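Local coordinates for DltD domain-containing protein (Beauveria bassiana, PDB 7D78) that probably acts as a thioesterase of the alpha/beta hydrolase fold that cyclises a polyketide chain into a medium-ring lactone, at residues A[54-59]-A[70-75]; A[43-48]-A[74-79]. All blocks are in the same frame, centred on the assembly; numbering follows the deposited sequence.

Contact 1: A[54-59]-A[70-75]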
ATOM      1  N   ILE A  54     -14.366  21.084  -7.176  1.00 20.98           N
ATOM      2  CA  ILE A  54     -12.980  20.867  -6.777  1.00 21.04           C
ATOM      3  C   ILE A  54     -13.002  20.205  -5.408  1.00 20.33           C
ATOM      4  O   ILE A  54     -13.562  20.764  -4.461  1.00 18.19           O
ATOM      5  CB  ILE A  54     -12.182  22.180  -6.725  1.00 21.60           C
ATOM      6  CG1 ILE A  54     -12.214  22.901  -8.079  1.00 18.98           C
ATOM      7  CG2 ILE A  54     -10.766  21.916  -6.247  1.00 22.11           C
ATOM      8  CD1 ILE A  54     -11.711  24.338  -7.991  1.00 23.60           C
ATOM      9  N   ILE A  55     -12.404  19.019  -5.303  1.00 19.97           N
ATOM     10  CA  ILE A  55     -12.300  18.298  -4.034  1.00 20.07           C
ATOM     11  C   ILE A  55     -10.894  18.514  -3.492  1.00 20.63           C
ATOM     12  O   ILE A  55      -9.913  18.139  -4.144  1.00 21.00           O
ATOM     13  CB  ILE A  55     -12.597  16.799  -4.208  1.00 16.43           C
ATOM     14  CG1 ILE A  55     -14.059  16.572  -4.599  1.00 15.83           C
ATOM     15  CG2 ILE A  55     -12.262  16.026  -2.910  1.00 16.66           C
ATOM     16  CD1 ILE A  55     -14.292  15.232  -5.340  1.00 17.48           C
ATOM     17  N   MET A  56     -10.791  19.120  -2.306  1.00 19.59           N
ATOM     18  CA  MET A  56      -9.516  19.537  -1.727  1.00 22.01           C
ATOM     19  C   MET A  56      -9.135  18.603  -0.581  1.00 20.28           C
ATOM     20  O   MET A  56      -9.882  18.481   0.395  1.00 17.73           O
ATOM     21  CB  MET A  56      -9.595  20.980  -1.214  1.00 18.91           C
ATOM     22  CG  MET A  56      -9.925  22.017  -2.294  1.00 20.17           C
ATOM     23  SD  MET A  56     -10.185  23.668  -1.599  1.00 23.39           S
ATOM     24  CE  MET A  56      -8.520  24.104  -1.106  1.00 22.13           C
ATOM     25  N   THR A  57      -7.954  17.984  -0.685  1.00 20.16           N
ATOM     26  CA  THR A  57      -7.438  17.104   0.364  1.00 18.68           C
ATOM     27  C   THR A  57      -6.385  17.841   1.183  1.00 19.28           C
ATOM     28  O   THR A  57      -5.389  18.309   0.610  1.00 18.09           O
ATOM     29  CB  THR A  57      -6.835  15.834  -0.240  1.00 15.33           C
ATOM     30  OG1 THR A  57      -7.859  15.065  -0.896  1.00 15.06           O
ATOM     31  CG2 THR A  57      -6.218  14.968   0.861  1.00 18.94           C
ATOM     32  N   PRO A  58      -6.535  17.942   2.503  1.00 17.03           N
ATOM     33  CA  PRO A  58      -5.528  18.625   3.325  1.00 17.10           C
ATOM     34  C   PRO A  58      -4.229  17.836   3.440  1.00 19.54           C
ATOM     35  O   PRO A  58      -4.113  16.678   3.039  1.00 18.38           O
ATOM     36  CB  PRO A  58      -6.201  18.748   4.701  1.00 17.90           C
ATOM     37  CG  PRO A  58      -7.655  18.446   4.474  1.00 21.25           C
ATOM     38  CD  PRO A  58      -7.683  17.489   3.302  1.00 19.53           C
ATOM     39  N   GLY A  59      -3.246  18.492   4.053  1.00 19.93           N
ATOM     40  CA  GLY A  59      -1.946  17.900   4.292  1.00 19.68           C
ATOM     41  C   GLY A  59      -1.928  16.921   5.457  1.00 20.46           C
ATOM     42  O   GLY A  59      -2.954  16.532   6.018  1.00 19.75           O
ATOM     43  N   ASP A  70     -10.251  29.609   3.217  1.00 29.95           N
ATOM     44  CA  ASP A  70     -10.016  30.821   2.438  1.00 36.52           C
ATOM     45  C   ASP A  70      -9.940  30.516   0.947  1.00 34.74           C
ATOM     46  O   ASP A  70     -10.503  31.253   0.128  1.00 33.40           O
ATOM     47  CB  ASP A  70      -8.735  31.503   2.908  1.00 37.67           C
ATOM     48  CG  ASP A  70      -8.855  32.063   4.305  1.00 41.82           C
ATOM     49  OD1 ASP A  70      -9.988  32.402   4.716  1.00 45.34           O
ATOM     50  OD2 ASP A  70      -7.819  32.166   4.990  1.00 45.35           O
ATOM     51  N   ILE A  71      -9.246  29.436   0.577  1.00 31.28           N
ATOM     52  CA  ILE A  71      -9.144  29.045  -0.828  1.00 29.54           C
ATOM     53  C   ILE A  71     -10.505  28.607  -1.362  1.00 29.47           C
ATOM     54  O   ILE A  71     -10.883  28.953  -2.491  1.00 26.55           O
ATOM     55  CB  ILE A  71      -8.087  27.933  -0.993  1.00 28.48           C
ATOM     56  CG1 ILE A  71      -6.785  28.305  -0.280  1.00 34.92           C
ATOM     57  CG2 ILE A  71      -7.825  27.623  -2.468  1.00 28.63           C
ATOM     58  CD1 ILE A  71      -5.895  29.217  -1.081  1.00 43.63           C
ATOM     59  N   ALA A  72     -11.265  27.846  -0.562  1.00 23.14           N
ATOM     60  CA  ALA A  72     -12.562  27.344  -1.013  1.00 27.15           C
ATOM     61  C   ALA A  72     -13.551  28.476  -1.274  1.00 31.44           C
ATOM     62  O   ALA A  72     -14.355  28.403  -2.216  1.00 25.31           O
ATOM     63  CB  ALA A  72     -13.142  26.381   0.018  1.00 26.87           C
ATOM     64  N   GLU A  73     -13.542  29.505  -0.422  1.00 27.49           N
ATOM     65  CA  GLU A  73     -14.418  30.655  -0.640  1.00 25.98           C
ATOM     66  C   GLU A  73     -14.123  31.329  -1.976  1.00 22.77           C
ATOM     67  O   GLU A  73     -15.047  31.720  -2.699  1.00 28.37           O
ATOM     68  CB  GLU A  73     -14.262  31.655   0.507  1.00 29.42           C
ATOM     69  CG  GLU A  73     -14.678  31.103   1.860  1.00 34.77           C
ATOM     70  CD  GLU A  73     -14.410  32.078   2.998  1.00 43.42           C
ATOM     71  OE1 GLU A  73     -14.117  33.260   2.717  1.00 45.12           O
ATOM     72  OE2 GLU A  73     -14.494  31.662   4.172  1.00 40.51           O
ATOM     73  N   THR A  74     -12.839  31.474  -2.319  1.00 27.17           N
ATOM     74  CA  THR A  74     -12.475  32.045  -3.614  1.00 27.93           C
ATOM     75  C   THR A  74     -12.935  31.145  -4.749  1.00 29.84           C
ATOM     76  O   THR A  74     -13.512  31.620  -5.736  1.00 27.35           O
ATOM     77  CB  THR A  74     -10.963  32.274  -3.693  1.00 30.39           C
ATOM     78  OG1 THR A  74     -10.571  33.222  -2.696  1.00 30.58           O
ATOM     79  CG2 THR A  74     -10.564  32.813  -5.071  1.00 31.32           C
ATOM     80  N   PHE A  75     -12.683  29.839  -4.629  1.00 25.70           N
ATOM     81  CA  PHE A  75     -13.153  28.901  -5.645  1.00 25.72           C
ATOM     82  C   PHE A  75     -14.661  29.017  -5.822  1.00 25.79           C
ATOM     83  O   PHE A  75     -15.166  29.099  -6.947  1.00 25.92           O
ATOM     84  CB  PHE A  75     -12.773  27.469  -5.260  1.00 22.47           C
ATOM     85  CG  PHE A  75     -11.318  27.132  -5.462  1.00 23.10           C
ATOM     86  CD1 PHE A  75     -10.506  27.905  -6.278  1.00 29.75           C
ATOM     87  CD2 PHE A  75     -10.765  26.011  -4.842  1.00 26.89           C
ATOM     88  CE1 PHE A  75      -9.168  27.579  -6.470  1.00 29.46           C
ATOM     89  CE2 PHE A  75      -9.423  25.680  -5.022  1.00 25.24           C
ATOM     90  CZ  PHE A  75      -8.622  26.459  -5.833  1.00 27.70           C
TER
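Ile54 sends its CD1 over one face of the Phe75 ring, a CH-pi contact with the methyl 3.8 Å from the ring centroid and 16° off the ring normal. CG1 stands anti to the carbonyl carbon (chi1 -57°) and the chain runs on extended, which carries CD1 out to the helix. Two residues on, Met56 reaches the same helix. Its sulfur sits at the edge of the ring, SD lying 4.0 Å from Phe75 CE2, in a Met-aromatic contact. The bend at chi3 (71°) then turns CE off to Ile71, where it rests 3.8 Å from CG2, while SD passes Ala72 CB at 4.3 Å. That same Ile71 CG2 lies 3.5 Å above the plane of the Phe75 ring, on the face opposite Ile54, so the ring is held between two isoleucine methyls with the thioether at its rim. Trp131 of the central sheet adds an edge-to-face partner. A leucine in place of Phe75 would probably leave Ile54 CD1 without its aromatic face and open a gap beside Met56 SD. With no hydrogen bond across it, this buried, nearly antiparallel strand-helix seam of the beta-alpha-beta unit depends on the fit of apolar, sulfur and aromatic groups.

Contact 2: A[43-48]-A[74-79]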
ATOM      1  N   ARG A  43     -16.761  20.214   4.498  1.00 19.66           N
ATOM      2  CA  ARG A  43     -17.514  21.415   4.148  1.00 23.28           C
ATOM      3  C   ARG A  43     -17.707  21.454   2.640  1.00 20.86           C
ATOM      4  O   ARG A  43     -16.734  21.340   1.893  1.00 22.49           O
ATOM      5  CB  ARG A  43     -16.784  22.688   4.566  1.00 22.46           C
ATOM      6  CG  ARG A  43     -16.419  22.805   6.028  1.00 25.37           C
ATOM      7  CD  ARG A  43     -15.696  24.121   6.220  1.00 28.73           C
ATOM      8  NE  ARG A  43     -15.566  24.489   7.626  1.00 30.46           N
ATOM      9  CZ  ARG A  43     -15.167  25.684   8.042  1.00 30.46           C
ATOM     10  NH1 ARG A  43     -14.872  26.632   7.159  1.00 29.64           N
ATOM     11  NH2 ARG A  43     -15.073  25.931   9.341  1.00 28.18           N
ATOM     12  N   PHE A  44     -18.951  21.623   2.202  1.00 19.75           N
ATOM     13  CA  PHE A  44     -19.274  21.743   0.785  1.00 21.74           C
ATOM     14  C   PHE A  44     -19.721  23.170   0.510  1.00 22.84           C
ATOM     15  O   PHE A  44     -20.722  23.629   1.072  1.00 25.19           O
ATOM     16  CB  PHE A  44     -20.360  20.751   0.381  1.00 21.17           C
ATOM     17  CG  PHE A  44     -20.661  20.754  -1.087  1.00 22.22           C
ATOM     18  CD1 PHE A  44     -19.726  20.284  -1.998  1.00 21.67           C
ATOM     19  CD2 PHE A  44     -21.872  21.237  -1.560  1.00 26.67           C
ATOM     20  CE1 PHE A  44     -19.992  20.276  -3.353  1.00 21.37           C
ATOM     21  CE2 PHE A  44     -22.154  21.236  -2.918  1.00 24.22           C
ATOM     22  CZ  PHE A  44     -21.210  20.756  -3.821  1.00 26.12           C
ATOM     23  N   TYR A  45     -18.962  23.867  -0.320  1.00 20.41           N
ATOM     24  CA  TYR A  45     -19.249  25.241  -0.730  1.00 25.84           C
ATOM     25  C   TYR A  45     -19.928  25.169  -2.098  1.00 24.42           C
ATOM     26  O   TYR A  45     -19.258  25.008  -3.119  1.00 24.10           O
ATOM     27  CB  TYR A  45     -17.961  26.056  -0.779  1.00 22.82           C
ATOM     28  CG  TYR A  45     -17.276  26.291   0.561  1.00 23.98           C
ATOM     29  CD1 TYR A  45     -16.554  25.276   1.192  1.00 28.00           C
ATOM     30  CD2 TYR A  45     -17.322  27.542   1.179  1.00 27.60           C
ATOM     31  CE1 TYR A  45     -15.902  25.496   2.411  1.00 22.56           C
ATOM     32  CE2 TYR A  45     -16.680  27.774   2.399  1.00 30.84           C
ATOM     33  CZ  TYR A  45     -15.971  26.746   3.008  1.00 30.24           C
ATOM     34  OH  TYR A  45     -15.334  26.968   4.210  1.00 29.65           O
ATOM     35  N   ALA A  46     -21.258  25.268  -2.115  1.00 26.46           N
ATOM     36  CA  ALA A  46     -22.050  25.059  -3.323  1.00 24.18           C
ATOM     37  C   ALA A  46     -22.104  26.327  -4.172  1.00 28.64           C
ATOM     38  O   ALA A  46     -21.949  27.442  -3.676  1.00 25.77           O
ATOM     39  CB  ALA A  46     -23.475  24.633  -2.968  1.00 24.56           C
ATOM     40  N   VAL A  47     -22.333  26.144  -5.469  1.00 26.77           N
ATOM     41  CA  VAL A  47     -22.624  27.260  -6.358  1.00 28.50           C
ATOM     42  C   VAL A  47     -24.052  27.105  -6.851  1.00 31.17           C
ATOM     43  O   VAL A  47     -24.642  26.021  -6.805  1.00 26.41           O
ATOM     44  CB  VAL A  47     -21.642  27.358  -7.543  1.00 30.58           C
ATOM     45  CG1 VAL A  47     -20.213  27.489  -7.031  1.00 26.18           C
ATOM     46  CG2 VAL A  47     -21.798  26.154  -8.469  1.00 31.96           C
ATOM     47  N   ASP A  48     -24.624  28.220  -7.304  1.00 33.97           N
ATOM     48  CA  ASP A  48     -25.970  28.188  -7.853  1.00 34.45           C
ATOM     49  C   ASP A  48     -25.965  27.460  -9.188  1.00 28.08           C
ATOM     50  O   ASP A  48     -24.982  27.489  -9.930  1.00 30.86           O
ATOM     51  CB  ASP A  48     -26.518  29.607  -8.035  1.00 33.90           C
ATOM     52  CG  ASP A  48     -26.585  30.381  -6.730  1.00 45.53           C
ATOM     53  OD1 ASP A  48     -27.099  29.833  -5.729  1.00 51.65           O
ATOM     54  OD2 ASP A  48     -26.122  31.544  -6.708  1.00 57.01           O
ATOM     55  N   THR A  74     -12.839  31.474  -2.319  1.00 27.17           N
ATOM     56  CA  THR A  74     -12.475  32.045  -3.614  1.00 27.93           C
ATOM     57  C   THR A  74     -12.935  31.145  -4.749  1.00 29.84           C
ATOM     58  O   THR A  74     -13.512  31.620  -5.736  1.00 27.35           O
ATOM     59  CB  THR A  74     -10.963  32.274  -3.693  1.00 30.39           C
ATOM     60  OG1 THR A  74     -10.571  33.222  -2.696  1.00 30.58           O
ATOM     61  CG2 THR A  74     -10.564  32.813  -5.071  1.00 31.32           C
ATOM     62  N   PHE A  75     -12.683  29.839  -4.629  1.00 25.70           N
ATOM     63  CA  PHE A  75     -13.153  28.901  -5.645  1.00 25.72           C
ATOM     64  C   PHE A  75     -14.661  29.017  -5.822  1.00 25.79           C
ATOM     65  O   PHE A  75     -15.166  29.099  -6.947  1.00 25.92           O
ATOM     66  CB  PHE A  75     -12.773  27.469  -5.260  1.00 22.47           C
ATOM     67  CG  PHE A  75     -11.318  27.132  -5.462  1.00 23.10           C
ATOM     68  CD1 PHE A  75     -10.506  27.905  -6.278  1.00 29.75           C
ATOM     69  CD2 PHE A  75     -10.765  26.011  -4.842  1.00 26.89           C
ATOM     70  CE1 PHE A  75      -9.168  27.579  -6.470  1.00 29.46           C
ATOM     71  CE2 PHE A  75      -9.423  25.680  -5.022  1.00 25.24           C
ATOM     72  CZ  PHE A  75      -8.622  26.459  -5.833  1.00 27.70           C
ATOM     73  N   GLN A  76     -15.396  29.052  -4.709  1.00 26.94           N
ATOM     74  CA  GLN A  76     -16.848  29.163  -4.778  1.00 26.96           C
ATOM     75  C   GLN A  76     -17.284  30.452  -5.468  1.00 25.53           C
ATOM     76  O   GLN A  76     -18.231  30.449  -6.261  1.00 25.13           O
ATOM     77  CB  GLN A  76     -17.430  29.097  -3.374  1.00 24.56           C
ATOM     78  CG  GLN A  76     -18.922  29.218  -3.322  1.00 26.50           C
ATOM     79  CD  GLN A  76     -19.419  29.342  -1.901  1.00 22.57           C
ATOM     80  OE1 GLN A  76     -18.855  30.080  -1.097  1.00 26.46           O
ATOM     81  NE2 GLN A  76     -20.468  28.610  -1.580  1.00 23.63           N
ATOM     82  N   SER A  77     -16.615  31.567  -5.170  1.00 29.02           N
ATOM     83  CA  SER A  77     -17.008  32.833  -5.778  1.00 28.95           C
ATOM     84  C   SER A  77     -16.680  32.884  -7.261  1.00 33.03           C
ATOM     85  O   SER A  77     -17.228  33.731  -7.973  1.00 30.97           O
ATOM     86  CB  SER A  77     -16.332  34.004  -5.067  1.00 30.67           C
ATOM     87  OG  SER A  77     -14.956  34.046  -5.371  1.00 33.07           O
ATOM     88  N   GLN A  78     -15.795  32.013  -7.744  1.00 33.92           N
ATOM     89  CA  GLN A  78     -15.494  31.927  -9.164  1.00 30.07           C
ATOM     90  C   GLN A  78     -16.272  30.812  -9.855  1.00 32.00           C
ATOM     91  O   GLN A  78     -15.976  30.479 -11.009  1.00 31.20           O
ATOM     92  CB  GLN A  78     -13.989  31.756  -9.366  1.00 29.40           C
ATOM     93  CG  GLN A  78     -13.207  32.997  -8.932  1.00 35.19           C
ATOM     94  CD  GLN A  78     -11.733  32.928  -9.274  1.00 35.65           C
ATOM     95  OE1 GLN A  78     -11.333  32.259 -10.223  1.00 41.99           O
ATOM     96  NE2 GLN A  78     -10.915  33.637  -8.505  1.00 41.62           N
ATOM     97  N   GLY A  79     -17.266  30.239  -9.189  1.00 26.76           N
ATOM     98  CA  GLY A  79     -18.159  29.292  -9.823  1.00 28.87           C
ATOM     99  C   GLY A  79     -17.829  27.826  -9.630  1.00 28.82           C
ATOM    100  O   GLY A  79     -18.381  26.988 -10.356  1.00 23.99           O
TER
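The Tyr45 ring meets Gln76 at its edge: OE1 of the amide lies near the ring plane, 3.7 Å from Tyr45 CD2, and the two flat groups stand almost perpendicular, their planes 81° apart. Over one face of the ring stands Ala72 CB, from an earlier turn of the same helix. Farther out on the ring, the phenol oxygen takes a hydrogen bond from Arg43, NH1 to Tyr45 OH at 3.0 Å, with the oxygen in the guanidinium plane. Phe27 meets the ring too, at a slant.

The amide of Gln76 carries the polar part of the contact. Its NE2 gives a hydrogen bond to Ala46 O at 2.8 Å, fairly straight at 162°, with the acceptor close to the amide plane and the donor tilted somewhat from the carbonyl plane. With CG anti to the backbone N (chi1 179°) and the chain extended beyond it, the side chain reaches from the helix to the backbone just past the strand, running alongside Tyr45 CB. A second bond, from NE2 to Ser26 O, grips the same nitrogen and helps fix which way round the amide sits.

Beyond this, Val47 packs onto the end of the helix mainly through CG1, 3.5 Å from Gly79 C and 3.6 Å from Gln76 O, while CG2 approaches Gly79 O more loosely. The backbone of Val47 is tied as well, its N bonding to Asn81 OD1.

Gly79, with positive phi, is the C-prime residue of a Schellman motif. Its N returns to Gln76 O at 3.1 Å, and Phe80 N returns to Phe75 O. The exit from strand 39-45 thus packs against a Schellman-terminated helix, just before the chain enters strand 81-86 of the alpha/beta hydrolase sheet.

In the fold
Contacts 1 and 2 share helix 68-77 and overlap at Thr74 and Phe75, their centres about 9 Å apart. Contact 1 holds the helix to strand 51-57; contact 2 ties its C-terminal end to the exit of strand 39-45, so the helix is attached at two places to one mixed sheet, with strand 81-86 between those two strands. They also touch directly through Tyr45, which packs on Ala72 and has its CE2 3.9 Å from Glu73 CG. Contact 1 is the more central, about 11 Å from the chain centre against 20 Å, and the side chain of Met56 comes close to, but makes no contact with, what is probably the nucleophile elbow, with Ser134 as the likely nucleophile.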